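Local coordinates for protein VP1 (Polyomavirus HPyV7, PDB 4PCH) that forms the pentameric building block of the viral capsid through its jelly-roll core and probably takes part in attachment to host cells, at residues V23-K33 and P55-I66; I113-G124 and V225-T236. All coordinates share one frame; numbering follows the deposited sequence.

Contact 1: residues V23-K33 and P55-I66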
# COMPACT_ATOMS: atom_id res chain seq x y z
N VAL B 23 -1.04 24.50 21.91
CA VAL B 23 0.29 25.02 21.67
C VAL B 23 0.91 24.33 20.47
O VAL B 23 0.57 23.19 20.17
CB VAL B 23 1.16 24.87 22.91
CG1 VAL B 23 1.34 23.41 23.29
CG2 VAL B 23 2.50 25.58 22.73
N GLU B 24 1.80 25.06 19.80
CA GLU B 24 2.47 24.57 18.57
C GLU B 24 3.97 24.53 18.81
O GLU B 24 4.50 25.35 19.56
CB GLU B 24 2.18 25.49 17.38
CG GLU B 24 0.73 25.43 16.89
CD GLU B 24 0.42 26.27 15.65
OE1 GLU B 24 1.32 26.92 15.05
OE2 GLU B 24 -0.78 26.28 15.26
N ALA B 25 4.65 23.64 18.11
CA ALA B 25 6.10 23.60 18.12
C ALA B 25 6.57 22.92 16.85
O ALA B 25 5.86 22.09 16.29
CB ALA B 25 6.63 22.86 19.33
N VAL B 26 7.77 23.30 16.41
CA VAL B 26 8.45 22.54 15.37
C VAL B 26 9.77 22.00 15.92
O VAL B 26 10.63 22.79 16.31
CB VAL B 26 8.73 23.37 14.13
CG1 VAL B 26 9.44 22.52 13.09
CG2 VAL B 26 7.43 23.96 13.59
N LEU B 27 9.87 20.69 16.00
CA LEU B 27 11.06 19.99 16.48
C LEU B 27 11.96 19.87 15.28
O LEU B 27 11.55 19.41 14.21
CB LEU B 27 10.78 18.61 17.06
CG LEU B 27 10.35 18.54 18.53
CD1 LEU B 27 9.08 19.36 18.72
CD2 LEU B 27 10.19 17.13 19.05
N LEU B 28 13.21 20.28 15.47
CA LEU B 28 14.19 20.31 14.41
C LEU B 28 15.09 19.07 14.48
O LEU B 28 15.35 18.54 15.58
CB LEU B 28 15.07 21.56 14.54
CG LEU B 28 14.39 22.93 14.58
CD1 LEU B 28 15.40 24.07 14.65
CD2 LEU B 28 13.45 23.10 13.39
N PRO B 29 15.57 18.61 13.33
CA PRO B 29 16.42 17.45 13.35
C PRO B 29 17.75 17.69 14.04
O PRO B 29 18.27 18.79 14.02
CB PRO B 29 16.65 17.16 11.87
CG PRO B 29 16.50 18.46 11.21
CD PRO B 29 15.34 19.07 11.94
N ASN B 30 18.23 16.62 14.66
CA ASN B 30 19.34 16.69 15.53
C ASN B 30 20.27 15.51 15.37
O ASN B 30 19.87 14.38 15.62
CB ASN B 30 18.73 16.72 16.94
CG ASN B 30 19.75 16.63 18.00
OD1 ASN B 30 20.84 17.17 17.86
ND2 ASN B 30 19.42 15.91 19.07
N PHE B 31 21.51 15.77 14.91
CA PHE B 31 22.52 14.73 14.77
C PHE B 31 23.44 15.10 15.90
O PHE B 31 24.44 15.82 15.71
CB PHE B 31 23.27 14.84 13.44
CG PHE B 31 22.47 14.42 12.26
CD1 PHE B 31 21.60 15.30 11.65
CD2 PHE B 31 22.57 13.13 11.76
CE1 PHE B 31 20.86 14.92 10.57
CE2 PHE B 31 21.84 12.75 10.66
CZ PHE B 31 20.99 13.65 10.06
N GLY B 32 23.01 14.66 17.08
CA GLY B 32 23.58 14.97 18.35
C GLY B 32 25.05 14.67 18.42
O GLY B 32 25.52 13.64 17.89
N LYS B 33 25.75 15.63 19.01
CA LYS B 33 27.17 15.59 19.28
C LYS B 33 27.46 15.83 20.77
O LYS B 33 28.60 15.80 21.20
CB LYS B 33 27.88 16.70 18.51
CG LYS B 33 27.82 16.62 17.01
CD LYS B 33 28.77 17.65 16.41
CE LYS B 33 30.19 17.11 16.32
NZ LYS B 33 30.40 16.25 15.11
N PRO B 55 29.22 10.92 16.23
CA PRO B 55 28.37 12.05 16.48
C PRO B 55 28.40 13.02 15.27
O PRO B 55 29.45 13.23 14.66
CB PRO B 55 28.99 12.68 17.74
CG PRO B 55 30.41 12.31 17.66
CD PRO B 55 30.54 11.05 16.87
N GLY B 56 27.25 13.59 14.97
CA GLY B 56 27.12 14.40 13.76
C GLY B 56 26.68 13.60 12.55
O GLY B 56 26.19 14.17 11.59
N ALA B 57 26.91 12.29 12.57
CA ALA B 57 26.56 11.39 11.48
C ALA B 57 25.28 10.60 11.75
O ALA B 57 24.48 10.35 10.83
CB ALA B 57 27.72 10.44 11.24
N ALA B 58 25.12 10.17 12.99
CA ALA B 58 23.97 9.36 13.41
C ALA B 58 22.80 10.23 13.84
O ALA B 58 22.98 11.14 14.67
CB ALA B 58 24.38 8.45 14.55
N LEU B 59 21.62 9.96 13.32
CA LEU B 59 20.42 10.73 13.71
C LEU B 59 20.03 10.40 15.15
O LEU B 59 19.94 9.22 15.53
CB LEU B 59 19.23 10.48 12.78
CG LEU B 59 18.01 11.40 13.01
CD1 LEU B 59 18.36 12.85 12.70
CD2 LEU B 59 16.83 10.91 12.19
N CYS B 60 19.77 11.45 15.94
CA CYS B 60 19.30 11.27 17.30
C CYS B 60 17.87 11.74 17.47
O CYS B 60 17.37 12.49 16.65
CB CYS B 60 20.22 12.02 18.29
SG CYS B 60 21.90 11.37 18.40
N TYR B 61 17.20 11.31 18.53
CA TYR B 61 15.87 11.84 18.78
C TYR B 61 15.94 13.36 19.04
O TYR B 61 16.91 13.86 19.67
CB TYR B 61 15.23 11.19 19.98
CG TYR B 61 14.81 9.75 19.78
CD1 TYR B 61 13.61 9.44 19.15
CD2 TYR B 61 15.59 8.72 20.24
CE1 TYR B 61 13.21 8.13 18.97
CE2 TYR B 61 15.20 7.39 20.08
CZ TYR B 61 14.01 7.10 19.43
OH TYR B 61 13.66 5.78 19.28
N SER B 62 14.92 14.04 18.55
CA SER B 62 14.64 15.42 18.84
C SER B 62 13.69 15.45 20.00
O SER B 62 12.78 14.64 20.05
CB SER B 62 13.97 16.07 17.63
OG SER B 62 14.85 16.11 16.50
N VAL B 63 13.87 16.42 20.89
CA VAL B 63 12.98 16.58 22.03
C VAL B 63 12.63 18.05 22.20
O VAL B 63 13.45 18.94 21.95
CB VAL B 63 13.58 16.03 23.35
CG1 VAL B 63 13.77 14.52 23.27
CG2 VAL B 63 14.90 16.68 23.66
N ALA B 64 11.43 18.29 22.69
CA ALA B 64 11.02 19.62 23.12
C ALA B 64 10.19 19.46 24.37
O ALA B 64 9.45 18.49 24.48
CB ALA B 64 10.23 20.34 22.05
N VAL B 65 10.37 20.39 25.31
CA VAL B 65 9.55 20.44 26.52
C VAL B 65 8.89 21.81 26.52
O VAL B 65 9.56 22.85 26.62
CB VAL B 65 10.35 20.24 27.80
CG1 VAL B 65 9.40 20.11 28.98
CG2 VAL B 65 11.20 18.98 27.71
N ILE B 66 7.56 21.79 26.39
CA ILE B 66 6.77 22.98 26.17
C ILE B 66 6.00 23.29 27.45
O ILE B 66 5.19 22.49 27.89
CB ILE B 66 5.74 22.79 25.02
CG1 ILE B 66 6.40 22.25 23.73
CG2 ILE B 66 5.04 24.10 24.73
CD1 ILE B 66 7.58 23.03 23.26
O HOH W 1 16.22 14.44 15.02

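Contact 2: residues I113-G124 and V225-T236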
# COMPACT_ATOMS: atom_id res chain seq x y z
N ILE B 113 16.54 10.61 -2.88
CA ILE B 113 16.70 10.01 -1.55
C ILE B 113 16.27 8.57 -1.59
O ILE B 113 15.23 8.24 -2.17
CB ILE B 113 15.84 10.74 -0.50
CG1 ILE B 113 16.17 12.23 -0.47
CG2 ILE B 113 15.98 10.08 0.85
CD1 ILE B 113 17.59 12.54 -0.04
N GLU B 114 17.03 7.68 -0.96
CA GLU B 114 16.59 6.30 -0.79
C GLU B 114 17.30 5.66 0.38
O GLU B 114 18.32 6.14 0.83
CB GLU B 114 16.82 5.43 -2.05
CG GLU B 114 18.27 5.38 -2.54
CD GLU B 114 18.74 6.67 -3.21
OE1 GLU B 114 18.03 7.16 -4.10
OE2 GLU B 114 19.83 7.21 -2.85
N GLY B 115 16.74 4.55 0.83
CA GLY B 115 17.36 3.75 1.88
C GLY B 115 16.51 3.60 3.11
O GLY B 115 15.29 3.69 3.06
N THR B 116 17.17 3.29 4.21
CA THR B 116 16.50 2.92 5.46
C THR B 116 15.87 4.17 6.09
O THR B 116 16.44 5.26 6.03
CB THR B 116 17.52 2.18 6.37
OG1 THR B 116 17.70 0.86 5.85
CG2 THR B 116 17.08 2.07 7.81
N GLN B 117 14.70 4.00 6.70
CA GLN B 117 13.90 5.13 7.17
C GLN B 117 13.33 4.85 8.57
O GLN B 117 13.12 3.69 8.95
CB GLN B 117 12.71 5.39 6.22
CG GLN B 117 13.11 5.59 4.76
CD GLN B 117 12.02 5.23 3.79
OE1 GLN B 117 10.88 5.70 3.89
NE2 GLN B 117 12.39 4.44 2.76
N LEU B 118 13.05 5.95 9.26
CA LEU B 118 12.32 5.93 10.53
C LEU B 118 11.46 7.17 10.60
O LEU B 118 11.98 8.27 10.40
CB LEU B 118 13.27 5.89 11.70
CG LEU B 118 12.68 6.14 13.11
CD1 LEU B 118 11.69 5.02 13.46
CD2 LEU B 118 13.74 6.31 14.18
N TYR B 119 10.19 6.99 10.93
CA TYR B 119 9.26 8.12 11.17
C TYR B 119 8.65 7.88 12.54
O TYR B 119 7.97 6.89 12.74
CB TYR B 119 8.21 8.20 10.09
CG TYR B 119 8.83 8.20 8.71
CD1 TYR B 119 9.37 9.36 8.19
CD2 TYR B 119 8.91 7.05 7.96
CE1 TYR B 119 9.99 9.37 6.94
CE2 TYR B 119 9.49 7.05 6.70
CZ TYR B 119 10.04 8.22 6.20
OH TYR B 119 10.65 8.25 4.97
N PHE B 120 8.96 8.76 13.48
CA PHE B 120 8.56 8.52 14.88
C PHE B 120 8.08 9.79 15.53
O PHE B 120 8.69 10.84 15.35
CB PHE B 120 9.74 7.97 15.69
CG PHE B 120 9.45 7.78 17.15
CD1 PHE B 120 8.96 6.57 17.62
CD2 PHE B 120 9.71 8.82 18.06
CE1 PHE B 120 8.68 6.39 18.97
CE2 PHE B 120 9.43 8.65 19.39
CZ PHE B 120 8.90 7.45 19.86
N TRP B 121 6.99 9.69 16.31
CA TRP B 121 6.61 10.78 17.18
C TRP B 121 6.13 10.24 18.52
O TRP B 121 5.65 9.09 18.64
CB TRP B 121 5.54 11.69 16.53
CG TRP B 121 4.26 11.00 16.25
CD1 TRP B 121 3.85 10.48 15.04
CD2 TRP B 121 3.19 10.72 17.18
NE1 TRP B 121 2.62 9.88 15.18
CE2 TRP B 121 2.20 10.02 16.48
CE3 TRP B 121 3.00 10.99 18.54
CZ2 TRP B 121 1.02 9.58 17.09
CZ3 TRP B 121 1.83 10.57 19.15
CH2 TRP B 121 0.85 9.86 18.42
N ALA B 122 6.26 11.08 19.54
CA ALA B 122 5.72 10.84 20.88
C ALA B 122 5.30 12.14 21.53
O ALA B 122 5.87 13.20 21.28
CB ALA B 122 6.71 10.08 21.77
N CYS B 123 4.25 12.02 22.36
CA CYS B 123 3.70 13.09 23.16
C CYS B 123 3.34 12.55 24.53
O CYS B 123 2.59 11.57 24.66
CB CYS B 123 2.46 13.66 22.47
SG CYS B 123 1.65 14.98 23.39
N GLY B 124 3.87 13.17 25.58
CA GLY B 124 3.66 12.68 26.92
C GLY B 124 3.80 13.74 28.01
O GLY B 124 4.11 14.90 27.74
N VAL B 225 4.33 19.80 28.44
CA VAL B 225 4.11 18.65 27.55
C VAL B 225 5.45 18.32 26.89
O VAL B 225 6.22 19.22 26.53
CB VAL B 225 2.97 18.90 26.55
CG1 VAL B 225 3.24 20.06 25.63
CG2 VAL B 225 2.68 17.64 25.73
N TYR B 226 5.72 17.03 26.74
CA TYR B 226 7.00 16.51 26.29
C TYR B 226 6.76 15.92 24.92
O TYR B 226 5.88 15.06 24.77
CB TYR B 226 7.52 15.42 27.24
CG TYR B 226 7.91 15.98 28.61
CD1 TYR B 226 6.95 16.46 29.47
CD2 TYR B 226 9.24 16.04 29.01
CE1 TYR B 226 7.29 17.00 30.70
CE2 TYR B 226 9.60 16.56 30.23
CZ TYR B 226 8.61 17.05 31.07
OH TYR B 226 8.91 17.59 32.30
N LEU B 227 7.49 16.45 23.94
CA LEU B 227 7.43 15.99 22.54
C LEU B 227 8.73 15.35 22.16
O LEU B 227 9.79 15.86 22.51
CB LEU B 227 7.16 17.18 21.62
CG LEU B 227 5.85 17.92 21.92
CD1 LEU B 227 5.74 19.15 21.04
CD2 LEU B 227 4.63 17.01 21.80
N THR B 228 8.66 14.26 21.40
CA THR B 228 9.86 13.55 20.94
C THR B 228 9.61 13.16 19.48
O THR B 228 8.49 12.82 19.13
CB THR B 228 10.15 12.30 21.79
OG1 THR B 228 10.11 12.63 23.19
CG2 THR B 228 11.53 11.72 21.48
N SER B 229 10.64 13.27 18.64
CA SER B 229 10.47 12.86 17.25
C SER B 229 11.75 12.36 16.63
O SER B 229 12.83 12.60 17.15
CB SER B 229 9.86 13.99 16.42
OG SER B 229 10.74 15.06 16.22
N ALA B 230 11.62 11.61 15.53
CA ALA B 230 12.76 11.31 14.68
C ALA B 230 12.22 10.98 13.31
O ALA B 230 11.27 10.18 13.19
CB ALA B 230 13.54 10.13 15.22
N ASP B 231 12.81 11.59 12.30
CA ASP B 231 12.38 11.41 10.92
C ASP B 231 13.59 11.30 10.01
O ASP B 231 14.19 12.29 9.61
CB ASP B 231 11.46 12.57 10.51
CG ASP B 231 10.13 12.52 11.24
OD1 ASP B 231 9.23 11.70 10.86
OD2 ASP B 231 9.99 13.24 12.25
N MET B 232 13.97 10.06 9.75
CA MET B 232 15.04 9.73 8.81
C MET B 232 14.39 9.29 7.52
O MET B 232 13.72 8.27 7.50
CB MET B 232 15.91 8.61 9.35
CG MET B 232 17.00 8.22 8.34
SD MET B 232 18.24 7.10 8.99
CE MET B 232 17.24 5.71 9.44
N VAL B 233 14.50 10.14 6.51
CA VAL B 233 13.85 9.92 5.23
C VAL B 233 14.67 8.99 4.34
O VAL B 233 14.12 8.37 3.45
CB VAL B 233 13.57 11.26 4.50
CG1 VAL B 233 12.70 11.04 3.28
CG2 VAL B 233 12.89 12.26 5.40
N GLY B 234 15.97 8.87 4.60
CA GLY B 234 16.84 7.92 3.89
C GLY B 234 18.25 8.46 3.83
O GLY B 234 18.66 9.20 4.75
N MET B 235 18.99 8.10 2.79
CA MET B 235 20.33 8.66 2.57
C MET B 235 20.42 9.43 1.24
O MET B 235 19.56 9.30 0.35
CB MET B 235 21.39 7.56 2.66
CG MET B 235 21.56 7.01 4.08
SD MET B 235 22.94 5.83 4.10
CE MET B 235 24.17 6.92 4.84
N THR B 236 21.49 10.21 1.12
CA THR B 236 21.70 11.11 0.01
C THR B 236 23.16 11.25 -0.33
O THR B 236 24.03 11.06 0.52
CB THR B 236 21.09 12.52 0.31
OG1 THR B 236 21.18 13.34 -0.88
CG2 THR B 236 21.77 13.21 1.46

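Contact 1: residues V23-K33 and P55-I66
Ser62 OG donates a short hydrogen bond of 2.6 Å to Leu28 O, reaching the carbonyl from above its plane, 41° out of it. The same hydroxyl accepts a bond from a water, which also donates to Cys60 O and receives Asn30 N; one water thus ties three polar groups where no regular ladder joins the two segments. With CG swung opposite its backbone N (chi1 173°), Asn30 extends its amide toward the opposing segment, where ND2 makes a weak bond of 3.3 Å to Tyr61 O. The ND2 has a further bond to Ala167 O, while OD1 takes Asn39 N, and these partners fix the amide's orientation. A backbone hydrogen bond runs from Cys60 N to Asn30 O, 2.9 Å.

Leu59 lays CD1 over one face of the Phe31 ring, 3.9 Å from its centroid, in a CH-pi contact; Ala57 O lies at the ring's edge. Lys33 bends at its last two torsions, and this curl returns NZ to Pro55 O at 3.2 Å. Toward the strands the chemistry becomes apolar: Leu27 CD1 rests on Ala64 CB at 3.7 Å, and Val23 CG2 meets Ile66 CG2 at 3.6 Å.

Strands 23-27 and 62-66 run nearly antiparallel, yet their axes stay 7.6 Å apart, and side chains fill the interval. Each pairs with another strand, 9-27 with 253-271 and 62-67 with 224-236, so the contact packs strands B and C from the two sheets of the jelly roll; Leu27 also touches Phe262.

Contact 2: residues I113-G124 and V225-T236
Phe120 and Ala230 exchange two backbone hydrogen bonds, the N of Phe120 reaching Ala230 O at 2.7 Å, and the same doubly bonded pairing recurs at Leu118-Met232, Ala122-Thr228 and Gly124-Tyr226. Beyond Leu118-Met232 the ladder is interrupted, and the single bridge Glu114-Met235 (Met235 N to Glu114 O 2.9 Å) is shifted by one residue. The shift accompanies a classic beta bulge at Val233 and Gly234, both opposite Gln255. Supporting CA-H...O contacts include Gly234 CA to Thr116 O at 3.4 Å. These are strands E and H at the middle of the CHEF sheet of the viral jelly roll, with 184-191 on the far side of 117-124.

Tyr119 and Asp231 lie on the face toward strand 79-93. Asp231 OD1 sits in the plane of the Tyr119 ring at its edge, 3.6 Å from Tyr119 CD1, with ring and carboxylate planes 43° apart; the carboxylate is salt-bridged to Arg260. Tyr119 OH donates to Gln117 OE1 at 2.8 Å, and Gln117 NE2 donates to Gly115 O, in the amide plane, fixing that amide's rotation.

Apolar contacts occupy both faces. Leu118 CD2 meets Ala230 CB at 4.0 Å, and Met232, extended through two torsions and bent at the third (60°), turns CE beside Thr116 CG2 (4.0 Å). Phe120, edge-to-face with Tyr61, also packs on Tyr202 of a neighbouring subunit. On the inward face Cys123 SG touches Val225 CG2 at 3.7 Å.

Overall arrangement
Both contacts are buried near the middle of the VP1 jelly roll, their centres about 10 Å apart, but they join its strands differently. Contact 2 lies within one sheet and is carried by a long backbone ladder. Contact 1 bridges from sheet to sheet, and relies on side-chain packing, a few polar bonds and a water, reaching solvent at its Lys33 end. They meet directly: strand 62-67 is the neighbour of 224-236, with probable hydrogen bonds from Val225 N to Ile66 O and Leu227 N to Ala64 O. Leu27 also packs on Ser229. Contact 1 meets one neighbouring subunit through Leu28 and Pro29, contact 2 meets two, one of them through Thr116 and Met235.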